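Endoglucanase E (Clostridium thermocellum, PDB 2WAO) degrades plant cell wall polysaccharides as an endo-1,4-beta-glucanase whose C-terminal family 2 esterase domain probably deacetylates carbohydrates and binds cello-oligosaccharides. Local coordinates at residues E122-E126 / K330-L334. Numbering follows the deposited sequence.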
# COMPACT_ATOMS: atom_id res chain seq x y z
N GLU A 122 15.03 1.70 9.64
CA GLU A 122 14.58 2.44 10.81
C GLU A 122 13.35 3.34 10.52
O GLU A 122 12.48 3.49 11.38
CB GLU A 122 15.73 3.30 11.34
CG GLU A 122 16.93 2.44 11.76
CD GLU A 122 16.75 1.78 13.12
OE1 GLU A 122 15.89 2.26 13.93
OE2 GLU A 122 17.49 0.79 13.41
N ARG A 123 13.30 3.89 9.31
CA ARG A 123 12.20 4.77 8.89
C ARG A 123 11.06 3.88 8.46
O ARG A 123 11.26 2.89 7.71
CB ARG A 123 12.63 5.67 7.74
CG ARG A 123 13.78 6.62 8.15
CD ARG A 123 14.25 7.34 6.96
NE ARG A 123 15.16 8.44 7.32
CZ ARG A 123 15.74 9.23 6.41
NH1 ARG A 123 15.53 9.03 5.12
NH2 ARG A 123 16.54 10.22 6.80
N LYS A 124 9.88 4.22 8.95
CA LYS A 124 8.70 3.38 8.75
C LYS A 124 7.49 4.27 8.47
O LYS A 124 7.24 5.28 9.17
CB LYS A 124 8.39 2.54 9.98
CG LYS A 124 9.44 1.49 10.32
CD LYS A 124 9.09 0.91 11.69
CE LYS A 124 9.90 -0.33 12.01
NZ LYS A 124 11.28 0.12 12.33
N ILE A 125 6.69 3.86 7.48
CA ILE A 125 5.48 4.63 7.08
C ILE A 125 4.32 3.63 7.03
O ILE A 125 4.53 2.46 6.66
CB ILE A 125 5.67 5.26 5.69
CG1 ILE A 125 7.00 6.01 5.60
CG2 ILE A 125 4.48 6.18 5.34
CD1 ILE A 125 7.30 6.57 4.21
N GLU A 126 3.13 4.04 7.45
CA GLU A 126 1.91 3.27 7.17
C GLU A 126 1.05 4.16 6.27
O GLU A 126 0.81 5.34 6.58
CB GLU A 126 1.15 2.93 8.43
CG GLU A 126 -0.14 2.12 8.19
CD GLU A 126 -0.73 1.63 9.49
OE1 GLU A 126 -1.10 2.48 10.31
OE2 GLU A 126 -0.85 0.40 9.69
N LYS A 330 8.81 17.94 7.07
CA LYS A 330 8.35 17.77 8.45
C LYS A 330 9.23 16.89 9.30
O LYS A 330 9.32 17.11 10.52
CB LYS A 330 6.91 17.23 8.53
CG LYS A 330 5.91 18.06 7.77
CD LYS A 330 5.72 19.43 8.35
CE LYS A 330 4.67 20.15 7.49
NZ LYS A 330 4.61 21.59 7.84
N LEU A 331 9.81 15.85 8.71
CA LEU A 331 10.55 14.85 9.47
C LEU A 331 12.06 15.18 9.53
O LEU A 331 12.75 14.66 10.36
CB LEU A 331 10.31 13.44 8.88
CG LEU A 331 9.05 13.03 9.67
CD1 LEU A 331 7.71 13.29 9.03
CD2 LEU A 331 9.13 11.79 10.53
N GLY A 332 12.54 16.01 8.61
CA GLY A 332 13.98 16.13 8.38
C GLY A 332 14.62 14.84 7.86
O GLY A 332 15.73 14.50 8.24
N TRP A 333 13.87 14.10 7.02
CA TRP A 333 14.33 12.83 6.45
C TRP A 333 15.05 13.04 5.12
O TRP A 333 14.63 12.57 4.06
CB TRP A 333 13.14 11.92 6.25
CG TRP A 333 12.76 11.12 7.46
CD1 TRP A 333 13.26 11.24 8.72
CD2 TRP A 333 11.75 10.12 7.50
NE1 TRP A 333 12.62 10.32 9.57
CE2 TRP A 333 11.69 9.63 8.82
CE3 TRP A 333 10.90 9.56 6.52
CZ2 TRP A 333 10.79 8.62 9.21
CZ3 TRP A 333 10.01 8.55 6.90
CH2 TRP A 333 9.96 8.10 8.24
N LEU A 334 16.15 13.76 5.18
CA LEU A 334 16.91 14.10 3.97
C LEU A 334 17.91 12.98 3.60
O LEU A 334 17.88 11.89 4.21
CB LEU A 334 17.62 15.45 4.16
CG LEU A 334 16.97 16.64 4.88
CD1 LEU A 334 17.59 17.90 4.32
CD2 LEU A 334 15.47 16.72 4.75
O HOH W 1 15.81 10.41 2.30
O HOH W 2 17.36 12.36 9.00
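At the end of the modelled chain, the indole of W333 lies face-on against the extended side chain of R123, and these two residues account for most of the 258 Å² buried here. Arginine suits the place because it offers two surfaces in series: its aliphatic part makes a CH-pi contact, R123 CG lying 3.9 Å from the centroid of the six-membered ring of W333, while the flat guanidinium stacks over the five-membered ring as a cation-pi pair, with R123 CZ 4.1 Å from that ring's centroid and the planes only 13° apart. Tryptophan answers with a flat two-ring face long enough to take both parts.

The rim of the guanidinium remains available for polar partners. R123 NH2 gives a weak, almost linear hydrogen bond to L334 O (3.4 Å), water 1 links R123 NH1 to W333 O, and water 2 donates to G332 O and accepts a weak bond from R123 NH2; R123 NH1 also bonds to L166 O. I125 meets the indole at its edge, I125 CG1 lying 4.1 Å from W333 CZ3, and V216 of the neighbouring strand adds further apolar packing. G332, the first residue beyond helix 313-331 to leave helical geometry, has a positive phi (64°), which favours glycine, and W333 then centres an inverse gamma turn. The contact thus packs the C-terminal segment that follows helix 313-331 against the first part of strand 123-129 in the parallel beta-sheet of an alpha/beta SGNH (GDSL-like) hydrolase fold.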